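Local coordinates for putative diflavin flavoprotein A 3 (Nostoc sp., PDB 3FNI) that probably mediates electron transfer from NADH to oxygen, reducing it to water, this piece being the flavodoxin-like domain of the larger modular protein, at residues G8-S13 / L60-S65; Q48-L53 / S78-S83. One frame throughout, in Å; residues are numbered along the deposited sequence.

Contact 1: G8-S13 / L60-S65; sequences GVFYVS and LVIGMS
Strands 8-11 and 60-63 run parallel at an interaxial distance of 4.6 Å, with 9° between their directions, and are neighbours in the middle of the parallel sheet of a flavodoxin-like fold. Three backbone bonds join them in the staggered pattern of parallel strands. F10 is gripped at both ends: its N-H points almost straight at V61 O (N to O 2.7 Å, 174° at the hydrogen), and its carbonyl accepts G63 N. The first rung, from V61 N to G8 O, is also short at 2.7 Å but less straight.

F10 makes two of the three apolar side-chain contacts. With CG anti to the carbonyl carbon (chi1 -47°), the ring lies obliquely across two neighbours: F10 CD1 meets I62 CD1 at 3.5 Å, while F10 CE1 meets L60 CD2 at 3.6 Å. V61 O sits in the ring plane at its edge. G8 suits this ring, because a CB there would collide with F10 CE1. On the sheet face shared by V9 and V61, the two valines stand side by side, V9 CG2 lying 4.1 Å from V61 CB. A second glycine, G63, lets the backbone pass beside Y11, whose CB packs at 3.8 Å from G63 CA. Beyond the strands, V12 CG1 rests against the backbone carbonyl oxygen of selenomethionine M64 and, a little farther off, S65 OG. On its other side, strand 8-11 bonds to strand 35-40, and the side chains of L60 and I62 reach strand 89-93.

The N-H and C=O of F10 and V61, the N-H of G63 and the carbonyl of G8 are thus all paired across the strands, while glycine at two positions omits a CB that would collide, with the F10 ring at G8 and with the CB of Y11 at G63.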
loop_
_atom_site.group_PDB
_atom_site.type_symbol
_atom_site.label_atom_id
_atom_site.label_comp_id
_atom_site.label_asym_id
_atom_site.label_seq_id
_atom_site.Cartn_x
_atom_site.Cartn_y
_atom_site.Cartn_z
ATOM N N GLY A 8 2.000 -6.183 1.835
ATOM C CA GLY A 8 3.025 -5.156 1.824
ATOM C C GLY A 8 2.487 -3.743 1.870
ATOM O O GLY A 8 1.588 -3.377 1.111
ATOM N N VAL A 9 3.056 -2.951 2.772
ATOM C CA VAL A 9 2.685 -1.556 2.962
ATOM C C VAL A 9 3.893 -0.710 2.568
ATOM O O VAL A 9 4.938 -0.755 3.220
ATOM C CB VAL A 9 2.311 -1.291 4.434
ATOM C CG1 VAL A 9 1.945 0.165 4.628
ATOM C CG2 VAL A 9 1.147 -2.190 4.838
ATOM N N PHE A 10 3.750 0.055 1.489
ATOM C CA PHE A 10 4.844 0.880 0.997
ATOM C C PHE A 10 4.487 2.356 0.984
ATOM O O PHE A 10 3.505 2.757 0.360
ATOM C CB PHE A 10 5.220 0.462 -0.424
ATOM C CG PHE A 10 5.374 -1.016 -0.607
ATOM C CD1 PHE A 10 4.261 -1.854 -0.607
ATOM C CD2 PHE A 10 6.630 -1.571 -0.814
ATOM C CE1 PHE A 10 4.397 -3.227 -0.818
ATOM C CE2 PHE A 10 6.783 -2.939 -1.025
ATOM C CZ PHE A 10 5.663 -3.770 -1.028
ATOM N N TYR A 11 5.292 3.164 1.662
ATOM C CA TYR A 11 5.045 4.595 1.709
ATOM C C TYR A 11 6.280 5.345 2.198
ATOM O O TYR A 11 7.245 4.732 2.650
ATOM C CB TYR A 11 3.853 4.901 2.621
ATOM C CG TYR A 11 4.113 4.678 4.096
ATOM C CD1 TYR A 11 4.051 3.402 4.656
ATOM C CD2 TYR A 11 4.419 5.751 4.936
ATOM C CE1 TYR A 11 4.285 3.198 6.019
ATOM C CE2 TYR A 11 4.656 5.560 6.302
ATOM C CZ TYR A 11 4.586 4.283 6.836
ATOM O OH TYR A 11 4.802 4.095 8.185
ATOM N N VAL A 12 6.248 6.671 2.105
ATOM C CA VAL A 12 7.370 7.494 2.551
ATOM C C VAL A 12 7.126 7.947 3.995
ATOM O O VAL A 12 6.249 8.770 4.268
ATOM C CB VAL A 12 7.576 8.715 1.591
ATOM C CG1 VAL A 12 6.227 9.307 1.202
ATOM C CG2 VAL A 12 8.458 9.778 2.253
ATOM N N SER A 13 7.895 7.390 4.926
ATOM C CA SER A 13 7.718 7.733 6.328
ATOM C C SER A 13 7.950 9.208 6.604
ATOM O O SER A 13 8.747 9.867 5.934
ATOM C CB SER A 13 8.635 6.886 7.225
ATOM O OG SER A 13 9.991 7.265 7.091
ATOM N N LEU A 60 -1.379 -5.460 -1.127
ATOM C CA LEU A 60 -0.496 -4.298 -1.204
ATOM C C LEU A 60 -1.174 -2.984 -0.819
ATOM O O LEU A 60 -2.351 -2.762 -1.098
ATOM C CB LEU A 60 0.083 -4.177 -2.614
ATOM C CG LEU A 60 0.847 -5.398 -3.134
ATOM C CD1 LEU A 60 0.999 -5.305 -4.635
ATOM C CD2 LEU A 60 2.199 -5.490 -2.448
ATOM N N VAL A 61 -0.415 -2.115 -0.164
ATOM C CA VAL A 61 -0.925 -0.824 0.245
ATOM C C VAL A 61 0.159 0.180 -0.091
ATOM O O VAL A 61 1.308 0.035 0.333
ATOM C CB VAL A 61 -1.246 -0.797 1.750
ATOM C CG1 VAL A 61 -1.837 0.553 2.146
ATOM C CG2 VAL A 61 -2.228 -1.916 2.077
ATOM N N ILE A 62 -0.214 1.188 -0.874
ATOM C CA ILE A 62 0.726 2.210 -1.303
ATOM C C ILE A 62 0.340 3.609 -0.847
ATOM O O ILE A 62 -0.825 3.996 -0.902
ATOM C CB ILE A 62 0.858 2.227 -2.842
ATOM C CG1 ILE A 62 1.116 0.811 -3.365
ATOM C CG2 ILE A 62 1.983 3.170 -3.254
ATOM C CD1 ILE A 62 2.319 0.135 -2.763
ATOM N N GLY A 63 1.341 4.355 -0.386
ATOM C CA GLY A 63 1.127 5.723 0.048
ATOM C C GLY A 63 1.786 6.612 -0.989
ATOM O O GLY A 63 2.859 6.282 -1.485
HETATM N N MSE A 64 1.153 7.728 -1.335
HETATM C CA MSE A 64 1.715 8.624 -2.336
HETATM C C MSE A 64 2.996 9.311 -1.867
HETATM O O MSE A 64 3.164 9.612 -0.684
HETATM C CB MSE A 64 0.685 9.679 -2.744
HETATM C CG MSE A 64 -0.611 9.100 -3.300
HETATM SE SE MSE A 64 -0.322 7.746 -4.661
HETATM C CE MSE A 64 0.597 8.841 -5.971
ATOM N N SER A 65 3.901 9.551 -2.810
ATOM C CA SER A 65 5.162 10.203 -2.507
ATOM C C SER A 65 5.157 11.661 -2.937
ATOM O O SER A 65 4.330 12.085 -3.752
ATOM C CB SER A 65 6.313 9.474 -3.189
ATOM O OG SER A 65 6.644 8.294 -2.479
#

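Contact 2: Q48-L53 / S78-S83; sequences QELREL and STILGS
In the alpha/beta sandwich of the flavodoxin-like fold, helices cover the sheet, and here helix 47-55 packs against helix 70-83. The short segments cross at -43° with axes 9.1 Å apart, and the cross-helix contact is van der Waals in kind. On its inner side, L50 has CG anti to the backbone N (chi1 175°) and brings CD2 obliquely onto T79, 4.0 Å from T79 CB. The same methyl reaches I80 CG1 more loosely.

Toward the outside, R51 contributes its aliphatic stem and the flat end of its chain. Extended from CG to NE, it crosses T79 at about a right angle, placing T79 CG2 over the centre of one guanidinium face, 4.0 Å above the plane. R51 CG also touches that methyl at 3.7 Å. The polar branch of T79 is engaged within its own helix, OG1 bonding to the carbonyl of G75. An alanine in place of S83 would lose the hydroxyl's bond to T79 O and its contact with R51, and would probably loosen the backbone around S83 and the seat of the arginine stem. That hydroxyl donates to T79 O at 2.6 Å from 32° out of the carbonyl plane, while S83 OG lies 3.1 Å from R51 CG.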
loop_
_atom_site.group_PDB
_atom_site.type_symbol
_atom_site.label_atom_id
_atom_site.label_comp_id
_atom_site.label_asym_id
_atom_site.label_seq_id
_atom_site.Cartn_x
_atom_site.Cartn_y
_atom_site.Cartn_z
ATOM N N GLN A 48 16.538 -6.016 -5.679
ATOM C CA GLN A 48 16.264 -7.440 -5.811
ATOM C C GLN A 48 15.459 -8.001 -4.651
ATOM O O GLN A 48 14.612 -8.876 -4.842
ATOM C CB GLN A 48 17.563 -8.228 -5.963
ATOM C CG GLN A 48 17.340 -9.612 -6.533
ATOM C CD GLN A 48 16.484 -9.580 -7.793
ATOM O OE1 GLN A 48 16.839 -8.935 -8.785
ATOM N NE2 GLN A 48 15.344 -10.271 -7.754
ATOM N N GLU A 49 15.723 -7.500 -3.450
ATOM C CA GLU A 49 14.998 -7.969 -2.283
ATOM C C GLU A 49 13.624 -7.311 -2.288
ATOM O O GLU A 49 12.667 -7.856 -1.740
ATOM C CB GLU A 49 15.765 -7.638 -0.997
ATOM C CG GLU A 49 15.587 -6.219 -0.487
ATOM C CD GLU A 49 16.296 -5.976 0.839
ATOM O OE1 GLU A 49 16.080 -4.896 1.431
ATOM O OE2 GLU A 49 17.070 -6.855 1.287
ATOM N N LEU A 50 13.529 -6.144 -2.921
ATOM C CA LEU A 50 12.258 -5.427 -3.024
ATOM C C LEU A 50 11.324 -6.185 -3.964
ATOM O O LEU A 50 10.113 -6.208 -3.751
ATOM C CB LEU A 50 12.470 -4.003 -3.551
ATOM C CG LEU A 50 11.199 -3.180 -3.819
ATOM C CD1 LEU A 50 10.351 -3.089 -2.553
ATOM C CD2 LEU A 50 11.585 -1.779 -4.307
ATOM N N ARG A 51 11.892 -6.794 -5.005
ATOM C CA ARG A 51 11.105 -7.574 -5.965
ATOM C C ARG A 51 10.609 -8.840 -5.276
ATOM O O ARG A 51 9.494 -9.296 -5.516
ATOM C CB ARG A 51 11.948 -7.999 -7.173
ATOM C CG ARG A 51 12.419 -6.887 -8.083
ATOM C CD ARG A 51 12.855 -7.458 -9.438
ATOM N NE ARG A 51 13.248 -6.404 -10.368
ATOM C CZ ARG A 51 14.320 -5.634 -10.213
ATOM N NH1 ARG A 51 15.118 -5.807 -9.166
ATOM N NH2 ARG A 51 14.583 -4.677 -11.090
ATOM N N GLU A 52 11.465 -9.407 -4.433
ATOM C CA GLU A 52 11.141 -10.617 -3.701
ATOM C C GLU A 52 10.044 -10.385 -2.689
ATOM O O GLU A 52 9.201 -11.253 -2.465
ATOM C CB GLU A 52 12.352 -11.129 -2.941
ATOM C CG GLU A 52 13.411 -11.795 -3.767
ATOM C CD GLU A 52 14.359 -12.562 -2.884
ATOM O OE1 GLU A 52 15.075 -11.921 -2.079
ATOM O OE2 GLU A 52 14.369 -13.809 -2.977
ATOM N N LEU A 53 10.080 -9.222 -2.049
ATOM C CA LEU A 53 9.081 -8.897 -1.045
ATOM C C LEU A 53 7.722 -8.761 -1.697
ATOM O O LEU A 53 6.751 -9.372 -1.255
ATOM C CB LEU A 53 9.451 -7.603 -0.319
ATOM C CG LEU A 53 8.360 -6.881 0.479
ATOM C CD1 LEU A 53 7.529 -7.851 1.311
ATOM C CD2 LEU A 53 9.039 -5.865 1.368
ATOM N N SER A 78 8.896 2.049 -9.737
ATOM C CA SER A 78 8.962 1.307 -10.999
ATOM C C SER A 78 9.201 -0.171 -10.729
ATOM O O SER A 78 8.676 -1.041 -11.423
ATOM C CB SER A 78 10.112 1.819 -11.870
ATOM O OG SER A 78 9.883 3.142 -12.300
ATOM N N THR A 79 10.015 -0.442 -9.718
ATOM C CA THR A 79 10.347 -1.810 -9.354
ATOM C C THR A 79 9.108 -2.542 -8.850
ATOM O O THR A 79 8.912 -3.719 -9.150
ATOM C CB THR A 79 11.436 -1.829 -8.273
ATOM O OG1 THR A 79 12.517 -0.979 -8.677
ATOM C CG2 THR A 79 11.964 -3.234 -8.067
ATOM N N ILE A 80 8.272 -1.841 -8.090
ATOM C CA ILE A 80 7.059 -2.447 -7.550
ATOM C C ILE A 80 6.074 -2.749 -8.680
ATOM O O ILE A 80 5.435 -3.804 -8.694
ATOM C CB ILE A 80 6.383 -1.515 -6.503
ATOM C CG1 ILE A 80 7.298 -1.344 -5.284
ATOM C CG2 ILE A 80 5.051 -2.103 -6.060
ATOM C CD1 ILE A 80 6.771 -0.359 -4.242
ATOM N N LEU A 81 5.969 -1.819 -9.626
ATOM C CA LEU A 81 5.081 -1.959 -10.774
ATOM C C LEU A 81 5.485 -3.130 -11.661
ATOM O O LEU A 81 4.650 -3.716 -12.350
ATOM C CB LEU A 81 5.073 -0.668 -11.596
ATOM C CG LEU A 81 4.346 0.531 -10.975
ATOM C CD1 LEU A 81 4.629 1.785 -11.790
ATOM C CD2 LEU A 81 2.854 0.246 -10.909
ATOM N N GLY A 82 6.768 -3.467 -11.648
ATOM C CA GLY A 82 7.228 -4.580 -12.449
ATOM C C GLY A 82 7.368 -5.854 -11.643
ATOM O O GLY A 82 7.659 -6.903 -12.209
ATOM N N SER A 83 7.147 -5.781 -10.332
ATOM C CA SER A 83 7.296 -6.960 -9.473
ATOM C C SER A 83 5.980 -7.521 -8.977
ATOM O O SER A 83 5.930 -8.586 -8.354
ATOM C CB SER A 83 8.166 -6.615 -8.274
ATOM O OG SER A 83 9.451 -6.199 -8.692
#

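Contact 1 lies near the centre of the chain, with strand paired to strand; contact 2 lies farther out, in the helical layer over one face of that sheet, and runs from a buried apolar side to an exposed arginine. Their chemistry changes accordingly: backbone bonding carries the first, whereas side-chain packing carries the second, whose serine bond stays within one helix. F10 joins them, its CD2 lying 3.6 Å from I80 CD1 and its CE2 3.9 Å from L50 CD1. Contact 2 pairs the two helices that flank, in sequence, strand 57-63 of contact 1, whose other strand, 6-11, comes from earlier in the chain.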